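Local coordinates for protein endopolygalacturonase (Chondrostereum purpureum, PDB 1K5C) that probably hydrolyses the alpha-1,4 linkages between galacturonosyl units of polygalacturonate, as a beta-helical enzyme of glycoside hydrolase family 28, at residues W85-N91 against N147-T152; N151-V157 against N171-A177. All blocks are in the same frame, centred on the assembly; numbering follows the deposited sequence.

In the fold
From the N terminus, the chain leaves strand 76-78 and runs through 85-91 in the loop before strand 101-104. Contact 1 closes a loop of 55 intervening residues when 147-152, in the loop between strands 130-139 and 155-158, returns to it. Contact 2 then opens from the same residues, Asn-151 and Thr-152, and closes a much shorter loop of 13 residues when 171-177 comes alongside 151-157. The two loops follow in series, neither nesting nor crossing. Contact 1 ties together loops at one end of the strands; contact 2 continues from there into the paired strands 155-158 and 176-179. Gly-149 and Gln-172 also touch directly.

Contact 1 (W85-N91 against N147-T152); sequences WDGKGTN and NLGHNT. With NAG (2-acetamido-2-deoxy-beta-D-glucopyranose), chain B.
Asn-151 reaches into 85-91 with its amide oxygen: Thr-90 N donates to Asn-151 OD1 over 2.8 Å, tilted 35° from the carbonyl plane. Gly-89 CA packs on that oxygen, Asn-151 OD1, at 3.3 Å; a beta-carbon on Gly-89 would clash with it and with His-150 CD2. Both segments are loops at the end of strands of the parallel beta-helix of family 28, and Asn-91 and Asn-151 bind beta-D-galacturonate in crystals of this protein. His-150 lies beside them, its CG swung anti to the backbone N (chi1 -156°), which brings the imidazole up against 87-91. Gly-87 O stands over one ring face, 3.4 Å from His-150 ND1 but at a poor angle for a hydrogen bond. The Asn-91 amide comes to the ring edge, its plane turned 73° from the ring. A water in the imidazole plane, 2.8 Å from His-150 NE2, also accepts from Asn-91 ND2; another joins Asn-91 OD1 to Asn-151 ND2. With an alanine here, the in-plane water would probably lose its imidazole partner and the Asn-91 amide, without its ring edge, would be freer to turn. Behind this shell, Gly-87 N donates to Leu-148 O over 2.9 Å, on a lone pair in the carbonyl plane. A further water accepts from Asp-86 N and Gly-89 N and donates to Leu-148 O. Asp-86 OD1 holds Lys-88 N in an Asx turn and pairs with Lys-96. Trp-85, its NE1 bonded to Ser-117 O, takes Gly-149 CA over its five-membered ring, a CH-pi contact 4.0 Å from the centroid to that CA.

Contact 2 (N151-V157 against N171-A177); sequences NTDGFDV and NQDDCIA
Thr-152 spends both its oxygens on 171-177. Its carbonyl O accepts from Asn-171 ND2 at 2.8 Å, the donor standing 45° above the carbonyl plane although the bond lies near the plane of the Asn-171 amide. Thr-152 OG1, set between its backbone N and carbonyl carbon (chi1 44°), accepts from Gln-172 N at 3.0 Å. The same amide nitrogen of Asn-171 also donates to Asp-174 O, which thus has two donors: Asn-171 ND2 from well above the carbonyl plane, and Gly-154 N, 3.0 Å from Asp-174 O and nearly in line with the C=O bond. A beta-carbon on Gly-154 would clash with Cys-175 O, the acceptor for Phe-155 N. From here two neighbouring rungs of the parallel beta-helix run in register: Ala-177 N donates to Phe-155 O at 2.8 Å, and Val-157 N to Ala-177 O at 2.9 Å. Phe-155 and Ile-176 share one face of this sheet, against Cys-167 and Phe-186 respectively; Asp-156 and Ala-177 share the other. Cys-175 is tied to Cys-191 by a disulfide. Among the acids, Asp-173, which binds beta-D-galacturonate in crystals of this protein, lies beside Asp-153 and points the same way, their carboxylate planes 29° apart. Asp-173 OD1 accepts from Asp-174 N on its anti lone pair, at 2.7 Å. One water accepts from Asn-151 N and donates to Asp-173 OD2 and Gln-172 O. Another donates to both Asp-153 OD2 and Asp-174 OD2, the latter also salt-bridged to Lys-228, while the Asp-174 side chain touches His-195, a predicted active-site residue.

Contact 1 (W85-N91 against N147-T152)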
ATOM      1  N   TRP A  85       1.029 -19.482   3.292  1.00 12.13           N
ATOM      2  CA  TRP A  85       2.166 -19.033   2.467  1.00 12.31           C
ATOM      3  C   TRP A  85       2.903 -20.196   1.851  1.00 12.37           C
ATOM      4  O   TRP A  85       3.253 -21.174   2.525  1.00 14.86           O
ATOM      5  CB  TRP A  85       3.136 -18.242   3.360  1.00 12.02           C
ATOM      6  CG  TRP A  85       2.580 -16.978   3.926  1.00 11.58           C
ATOM      7  CD1 TRP A  85       1.591 -16.181   3.395  1.00 11.38           C
ATOM      8  CD2 TRP A  85       3.006 -16.352   5.150  1.00 11.45           C
ATOM      9  NE1 TRP A  85       1.383 -15.092   4.222  1.00 11.42           N
ATOM     10  CE2 TRP A  85       2.212 -15.189   5.309  1.00 11.40           C
ATOM     11  CE3 TRP A  85       3.932 -16.690   6.139  1.00 11.98           C
ATOM     12  CZ2 TRP A  85       2.347 -14.329   6.412  1.00 11.80           C
ATOM     13  CZ3 TRP A  85       4.053 -15.847   7.252  1.00 12.52           C
ATOM     14  CH2 TRP A  85       3.261 -14.691   7.378  1.00 12.05           C
ATOM     15  N   ASP A  86       3.231 -20.028   0.567  1.00 12.45           N
ATOM     16  CA  ASP A  86       3.898 -21.102  -0.182  1.00 13.17           C
ATOM     17  C   ASP A  86       4.897 -20.521  -1.197  1.00 12.65           C
ATOM     18  O   ASP A  86       5.306 -21.261  -2.118  1.00 14.43           O
ATOM     19  CB  ASP A  86       2.894 -21.984  -0.867  1.00 13.56           C
ATOM     20  CG  ASP A  86       2.132 -21.304  -1.978  1.00 13.81           C
ATOM     21  OD1 ASP A  86       2.213 -20.074  -2.066  1.00 12.96           O
ATOM     22  OD2 ASP A  86       1.418 -22.000  -2.778  1.00 15.40           O
ATOM     23  N   GLY A  87       5.252 -19.261  -1.084  1.00 12.51           N
ATOM     24  CA  GLY A  87       6.161 -18.612  -2.005  1.00 12.67           C
ATOM     25  C   GLY A  87       5.493 -18.065  -3.247  1.00 12.25           C
ATOM     26  O   GLY A  87       6.153 -17.367  -4.031  1.00 13.79           O
ATOM     27  N   LYS A  88       4.208 -18.396  -3.497  1.00 12.32           N
ATOM     28  CA  LYS A  88       3.556 -18.042  -4.757  1.00 12.36           C
ATOM     29  C   LYS A  88       2.470 -16.975  -4.582  1.00 11.92           C
ATOM     30  O   LYS A  88       1.992 -16.437  -5.587  1.00 12.85           O
ATOM     31  CB  LYS A  88       2.969 -19.293  -5.419  1.00 12.80           C
ATOM     32  CG  LYS A  88       4.078 -20.302  -5.786  1.00 14.90           C
ATOM     33  CD  LYS A  88       3.463 -21.570  -6.384  1.00 19.35           C
ATOM     34  CE  LYS A  88       4.599 -22.515  -6.800  1.00 24.14           C
ATOM     35  NZ  LYS A  88       4.084 -23.904  -7.140  1.00 27.31           N
ATOM     36  N   GLY A  89       2.074 -16.692  -3.348  1.00 11.92           N
ATOM     37  CA  GLY A  89       1.090 -15.571  -3.185  1.00 12.89           C
ATOM     38  C   GLY A  89      -0.146 -15.809  -4.008  1.00 12.13           C
ATOM     39  O   GLY A  89      -0.706 -16.920  -4.087  1.00 13.02           O
ATOM     40  N   THR A  90      -0.633 -14.707  -4.589  1.00 12.82           N
ATOM     41  CA  THR A  90      -1.861 -14.742  -5.373  1.00 13.12           C
ATOM     42  C   THR A  90      -1.551 -15.020  -6.829  1.00 14.33           C
ATOM     43  O   THR A  90      -2.442 -14.986  -7.679  1.00 17.67           O
ATOM     44  CB  THR A  90      -2.637 -13.419  -5.178  1.00 14.04           C
ATOM     45  OG1 THR A  90      -1.785 -12.267  -5.347  1.00 14.89           O
ATOM     46  CG2 THR A  90      -3.134 -13.315  -3.762  1.00 14.43           C
ATOM     47  N   ASN A  91      -0.283 -15.370  -7.146  1.00 14.40           N
ATOM     48  CA  ASN A  91       0.051 -15.703  -8.525  1.00 15.82           C
ATOM     49  C   ASN A  91      -0.362 -17.137  -8.825  1.00 16.48           C
ATOM     50  O   ASN A  91      -0.716 -17.472  -9.989  1.00 19.01           O
ATOM     51  CB  ASN A  91       1.556 -15.636  -8.744  1.00 17.15           C
ATOM     52  CG  ASN A  91       2.134 -14.247  -8.573  1.00 17.25           C
ATOM     53  OD1 ASN A  91       1.425 -13.279  -8.899  1.00 20.09           O
ATOM     54  ND2 ASN A  91       3.380 -14.210  -8.160  1.00 18.49           N
ATOM     55  N   ASN A 147      11.336 -17.051   2.346  1.00 16.13           N
ATOM     56  CA  ASN A 147      10.680 -16.288   1.294  1.00 18.16           C
ATOM     57  C   ASN A 147       9.288 -16.858   0.949  1.00 14.33           C
ATOM     58  O   ASN A 147       8.812 -16.763  -0.177  1.00 15.10           O
ATOM     59  CB  ASN A 147      11.529 -16.108   0.028  1.00 20.46           C
ATOM     60  CG  ASN A 147      12.819 -15.361   0.325  1.00 20.73           C
ATOM     61  OD1 ASN A 147      13.872 -15.852   0.004  1.00 26.06           O
ATOM     62  ND2 ASN A 147      12.774 -14.187   0.969  1.00 24.20           N
ATOM     63  N   LEU A 148       8.590 -17.355   2.005  1.00 13.07           N
ATOM     64  CA  LEU A 148       7.272 -17.928   1.712  1.00 12.79           C
ATOM     65  C   LEU A 148       6.177 -16.869   1.612  1.00 11.90           C
ATOM     66  O   LEU A 148       5.233 -17.075   0.847  1.00 12.19           O
ATOM     67  CB  LEU A 148       6.888 -18.967   2.775  1.00 14.43           C
ATOM     68  CG  LEU A 148       7.853 -20.193   2.738  1.00 15.54           C
ATOM     69  CD1 LEU A 148       7.559 -21.035   4.014  1.00 20.24           C
ATOM     70  CD2 LEU A 148       7.803 -20.977   1.439  1.00 19.66           C
ATOM     71  N   GLY A 149       6.246 -15.785   2.377  1.00 11.96           N
ATOM     72  CA  GLY A 149       5.232 -14.742   2.232  1.00 12.06           C
ATOM     73  C   GLY A 149       5.371 -14.078   0.864  1.00 11.28           C
ATOM     74  O   GLY A 149       6.476 -13.908   0.340  1.00 13.01           O
ATOM     75  N   HIS A 150       4.234 -13.722   0.271  1.00 11.78           N
ATOM     76  CA  HIS A 150       4.277 -13.221  -1.110  1.00 11.78           C
ATOM     77  C   HIS A 150       3.000 -12.414  -1.362  1.00 11.16           C
ATOM     78  O   HIS A 150       1.926 -12.768  -0.858  1.00 11.33           O
ATOM     79  CB  HIS A 150       4.358 -14.436  -2.078  1.00 13.60           C
ATOM     80  CG  HIS A 150       4.948 -14.084  -3.356  1.00 13.96           C
ATOM     81  ND1 HIS A 150       6.331 -14.028  -3.504  1.00 15.08           N
ATOM     82  CD2 HIS A 150       4.401 -13.777  -4.576  1.00 15.30           C
ATOM     83  CE1 HIS A 150       6.584 -13.679  -4.763  1.00 16.51           C
ATOM     84  NE2 HIS A 150       5.454 -13.509  -5.428  1.00 17.26           N
ATOM     85  N   ASN A 151       3.105 -11.325  -2.131  1.00 11.20           N
ATOM     86  CA  ASN A 151       1.944 -10.473  -2.409  1.00 11.22           C
ATOM     87  C   ASN A 151       1.321  -9.958  -1.093  1.00 10.54           C
ATOM     88  O   ASN A 151       0.117  -9.697  -1.038  1.00 11.21           O
ATOM     89  CB  ASN A 151       0.868 -11.125  -3.275  1.00 11.62           C
ATOM     90  CG  ASN A 151       1.429 -11.606  -4.615  1.00 12.30           C
ATOM     91  OD1 ASN A 151       1.456 -12.821  -4.906  1.00 14.47           O
ATOM     92  ND2 ASN A 151       1.866 -10.698  -5.428  1.00 13.90           N
ATOM     93  N   THR A 152       2.175  -9.724  -0.092  1.00 10.62           N
ATOM     94  CA  THR A 152       1.728  -9.264   1.228  1.00 10.65           C
ATOM     95  C   THR A 152       1.710  -7.743   1.326  1.00 10.33           C
ATOM     96  O   THR A 152       2.166  -7.133   2.313  1.00 10.76           O
ATOM     97  CB  THR A 152       2.600  -9.902   2.305  1.00 10.76           C
ATOM     98  OG1 THR A 152       3.982  -9.820   1.886  1.00 11.06           O
ATOM     99  CG2 THR A 152       2.178 -11.366   2.558  1.00 11.01           C
TER
HETATM  100  C1  NAG B2001       0.439 -22.081 -12.152  1.00 34.53           C
HETATM  101  C2  NAG B2001       0.596 -21.444 -13.581  1.00 39.31           C
HETATM  102  C3  NAG B2001       0.287 -22.556 -14.594  1.00 45.27           C
HETATM  103  C4  NAG B2001       1.427 -23.585 -14.429  1.00 49.97           C
HETATM  104  C5  NAG B2001       1.405 -24.159 -12.967  1.00 47.93           C
HETATM  105  C6  NAG B2001       2.604 -24.999 -12.671  1.00 48.09           C
HETATM  106  C7  NAG B2001      -0.058 -19.012 -13.311  1.00 71.82           C
HETATM  107  C8  NAG B2001      -1.226 -18.143 -13.484  1.00 59.32           C
HETATM  108  N2  NAG B2001      -0.288 -20.304 -13.643  1.00 60.48           N
HETATM  109  O3  NAG B2001       0.159 -22.164 -15.959  1.00 48.18           O
HETATM  110  O4  NAG B2001       1.116 -24.645 -15.334  1.00 63.46           O
HETATM  111  O5  NAG B2001       1.468 -23.047 -12.027  1.00 43.52           O
HETATM  112  O6  NAG B2001       2.542 -25.671 -11.429  1.00 49.10           O
HETATM  113  O7  NAG B2001       0.942 -18.557 -12.946  1.00 63.17           O
HETATM  114  O   HOH W   1       2.724 -17.081  -0.425  1.00 11.98           O
HETATM  115  O   HOH W   2       5.919 -12.445  -7.960  1.00 23.34           O
HETATM  116  O   HOH W   3       3.493 -10.930  -7.969  1.00 30.98           O

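Contact 2 (N151-V157 against N171-A177)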
ATOM      1  N   ASN A 151       3.105 -11.325  -2.131  1.00 11.20           N
ATOM      2  CA  ASN A 151       1.944 -10.473  -2.409  1.00 11.22           C
ATOM      3  C   ASN A 151       1.321  -9.958  -1.093  1.00 10.54           C
ATOM      4  O   ASN A 151       0.117  -9.697  -1.038  1.00 11.21           O
ATOM      5  CB  ASN A 151       0.868 -11.125  -3.275  1.00 11.62           C
ATOM      6  CG  ASN A 151       1.429 -11.606  -4.615  1.00 12.30           C
ATOM      7  OD1 ASN A 151       1.456 -12.821  -4.906  1.00 14.47           O
ATOM      8  ND2 ASN A 151       1.866 -10.698  -5.428  1.00 13.90           N
ATOM      9  N   THR A 152       2.175  -9.724  -0.092  1.00 10.62           N
ATOM     10  CA  THR A 152       1.728  -9.264   1.228  1.00 10.65           C
ATOM     11  C   THR A 152       1.710  -7.743   1.326  1.00 10.33           C
ATOM     12  O   THR A 152       2.166  -7.133   2.313  1.00 10.76           O
ATOM     13  CB  THR A 152       2.600  -9.902   2.305  1.00 10.76           C
ATOM     14  OG1 THR A 152       3.982  -9.820   1.886  1.00 11.06           O
ATOM     15  CG2 THR A 152       2.178 -11.366   2.558  1.00 11.01           C
ATOM     16  N   ASP A 153       1.096  -7.110   0.307  1.00 10.55           N
ATOM     17  CA  ASP A 153       1.014  -5.646   0.268  1.00 10.28           C
ATOM     18  C   ASP A 153       0.466  -5.106   1.587  1.00 10.19           C
ATOM     19  O   ASP A 153      -0.505  -5.612   2.137  1.00 10.81           O
ATOM     20  CB  ASP A 153       0.031  -5.171  -0.820  1.00 10.52           C
ATOM     21  CG  ASP A 153       0.317  -5.645  -2.227  1.00 10.57           C
ATOM     22  OD1 ASP A 153       1.004  -6.670  -2.424  1.00 12.07           O
ATOM     23  OD2 ASP A 153      -0.218  -4.971  -3.163  1.00 11.53           O
ATOM     24  N   GLY A 154       1.068  -4.007   2.067  1.00 10.15           N
ATOM     25  CA  GLY A 154       0.552  -3.402   3.301  1.00 10.59           C
ATOM     26  C   GLY A 154      -0.826  -2.748   3.099  1.00 10.17           C
ATOM     27  O   GLY A 154      -1.815  -3.142   3.746  1.00 10.73           O
ATOM     28  N   PHE A 155      -0.828  -1.771   2.202  1.00 10.20           N
ATOM     29  CA  PHE A 155      -2.044  -1.010   1.884  1.00 10.29           C
ATOM     30  C   PHE A 155      -2.194  -0.967   0.366  1.00 10.44           C
ATOM     31  O   PHE A 155      -1.270  -0.521  -0.325  1.00 11.65           O
ATOM     32  CB  PHE A 155      -1.933   0.459   2.372  1.00 10.69           C
ATOM     33  CG  PHE A 155      -1.672   0.570   3.856  1.00 10.73           C
ATOM     34  CD1 PHE A 155      -2.741   0.597   4.777  1.00 12.44           C
ATOM     35  CD2 PHE A 155      -0.363   0.644   4.353  1.00 11.99           C
ATOM     36  CE1 PHE A 155      -2.472   0.690   6.135  1.00 13.57           C
ATOM     37  CE2 PHE A 155      -0.116   0.741   5.701  1.00 13.10           C
ATOM     38  CZ  PHE A 155      -1.148   0.737   6.615  1.00 13.24           C
ATOM     39  N   ASP A 156      -3.350  -1.410  -0.129  1.00 10.32           N
ATOM     40  CA  ASP A 156      -3.731  -1.263  -1.549  1.00 10.21           C
ATOM     41  C   ASP A 156      -4.843  -0.239  -1.611  1.00 10.35           C
ATOM     42  O   ASP A 156      -5.896  -0.438  -1.000  1.00 10.96           O
ATOM     43  CB  ASP A 156      -4.198  -2.606  -2.117  1.00 10.76           C
ATOM     44  CG  ASP A 156      -3.099  -3.643  -2.211  1.00 10.69           C
ATOM     45  OD1 ASP A 156      -1.971  -3.201  -2.683  1.00 11.37           O
ATOM     46  OD2 ASP A 156      -3.263  -4.807  -1.902  1.00 11.93           O
ATOM     47  N   VAL A 157      -4.593   0.872  -2.310  1.00 10.38           N
ATOM     48  CA  VAL A 157      -5.523   1.994  -2.305  1.00 10.19           C
ATOM     49  C   VAL A 157      -6.115   2.228  -3.671  1.00 10.31           C
ATOM     50  O   VAL A 157      -5.394   2.503  -4.630  1.00 10.96           O
ATOM     51  CB  VAL A 157      -4.809   3.285  -1.808  1.00 10.55           C
ATOM     52  CG1 VAL A 157      -5.802   4.448  -1.760  1.00 12.02           C
ATOM     53  CG2 VAL A 157      -4.159   3.047  -0.435  1.00 12.25           C
ATOM     54  N   ASN A 171       6.956  -6.573   5.398  1.00 10.61           N
ATOM     55  CA  ASN A 171       6.271  -7.477   4.476  1.00 10.60           C
ATOM     56  C   ASN A 171       7.203  -7.910   3.351  1.00 10.65           C
ATOM     57  O   ASN A 171       8.424  -7.830   3.498  1.00 11.40           O
ATOM     58  CB  ASN A 171       4.959  -6.832   3.954  1.00 10.79           C
ATOM     59  CG  ASN A 171       5.270  -5.717   2.995  1.00 10.54           C
ATOM     60  OD1 ASN A 171       6.414  -5.218   2.959  1.00 11.05           O
ATOM     61  ND2 ASN A 171       4.265  -5.270   2.235  1.00 10.72           N
ATOM     62  N   GLN A 172       6.590  -8.443   2.269  1.00 10.47           N
ATOM     63  CA  GLN A 172       7.325  -9.030   1.151  1.00 11.00           C
ATOM     64  C   GLN A 172       6.875  -8.438  -0.186  1.00 11.22           C
ATOM     65  O   GLN A 172       7.221  -8.984  -1.242  1.00 13.56           O
ATOM     66  CB  GLN A 172       7.224 -10.566   1.086  1.00 11.63           C
ATOM     67  CG  GLN A 172       7.745 -11.255   2.322  1.00 11.64           C
ATOM     68  CD  GLN A 172       6.847 -11.152   3.531  1.00 10.95           C
ATOM     69  OE1 GLN A 172       7.387 -10.924   4.695  1.00 13.11           O
ATOM     70  NE2 GLN A 172       5.585 -11.350   3.404  1.00 10.06           N
ATOM     71  N   ASP A 173       6.104  -7.364  -0.175  1.00 10.84           N
ATOM     72  CA  ASP A 173       5.660  -6.730  -1.427  1.00 10.97           C
ATOM     73  C   ASP A 173       5.493  -5.240  -1.152  1.00 10.50           C
ATOM     74  O   ASP A 173       6.073  -4.710  -0.196  1.00 10.88           O
ATOM     75  CB  ASP A 173       4.396  -7.447  -1.999  1.00 11.54           C
ATOM     76  CG  ASP A 173       4.301  -7.341  -3.514  1.00 11.79           C
ATOM     77  OD1 ASP A 173       4.147  -6.215  -4.026  1.00 12.96           O
ATOM     78  OD2 ASP A 173       4.381  -8.382  -4.182  1.00 14.80           O
ATOM     79  N   ASP A 174       4.742  -4.551  -1.996  1.00 10.72           N
ATOM     80  CA  ASP A 174       4.635  -3.094  -1.842  1.00 10.53           C
ATOM     81  C   ASP A 174       4.220  -2.747  -0.417  1.00 10.32           C
ATOM     82  O   ASP A 174       3.285  -3.309   0.137  1.00 10.88           O
ATOM     83  CB  ASP A 174       3.619  -2.550  -2.854  1.00 10.88           C
ATOM     84  CG  ASP A 174       4.119  -2.647  -4.284  1.00 11.70           C
ATOM     85  OD1 ASP A 174       5.335  -2.491  -4.460  1.00 16.89           O
ATOM     86  OD2 ASP A 174       3.276  -2.777  -5.186  1.00 12.23           O
ATOM     87  N   CYS A 175       4.882  -1.736   0.143  1.00 10.60           N
ATOM     88  CA  CYS A 175       4.456  -1.179   1.431  1.00 10.77           C
ATOM     89  C   CYS A 175       3.043  -0.568   1.302  1.00 10.42           C
ATOM     90  O   CYS A 175       2.137  -0.825   2.084  1.00 11.46           O
ATOM     91  CB  CYS A 175       5.537  -0.179   1.856  1.00 12.71           C
ATOM     92  SG  CYS A 175       5.248   0.535   3.468  1.00 12.56           S
ATOM     93  N   ILE A 176       2.929   0.227   0.246  1.00 10.49           N
ATOM     94  CA  ILE A 176       1.656   0.755  -0.262  1.00 10.22           C
ATOM     95  C   ILE A 176       1.706   0.600  -1.778  1.00 10.15           C
ATOM     96  O   ILE A 176       2.776   0.781  -2.375  1.00 10.07           O
ATOM     97  CB  ILE A 176       1.395   2.240   0.138  1.00 10.36           C
ATOM     98  CG1 ILE A 176       0.064   2.737  -0.429  1.00 10.63           C
ATOM     99  CG2 ILE A 176       2.578   3.156  -0.214  1.00 11.38           C
ATOM    100  CD1 ILE A 176      -0.399   4.064   0.181  1.00 12.12           C
ATOM    101  N   ALA A 177       0.535   0.289  -2.348  1.00 10.13           N
ATOM    102  CA  ALA A 177       0.345   0.384  -3.800  1.00 10.27           C
ATOM    103  C   ALA A 177      -0.895   1.268  -4.009  1.00 10.02           C
ATOM    104  O   ALA A 177      -1.999   0.916  -3.595  1.00 10.77           O
ATOM    105  CB  ALA A 177       0.150  -0.966  -4.455  1.00 10.99           C
TER
HETATM  106  O   HOH W   4       5.531 -10.692  -3.346  1.00 15.68           O
HETATM  107  O   HOH W   5       0.991  -4.200  -5.512  1.00 12.64           O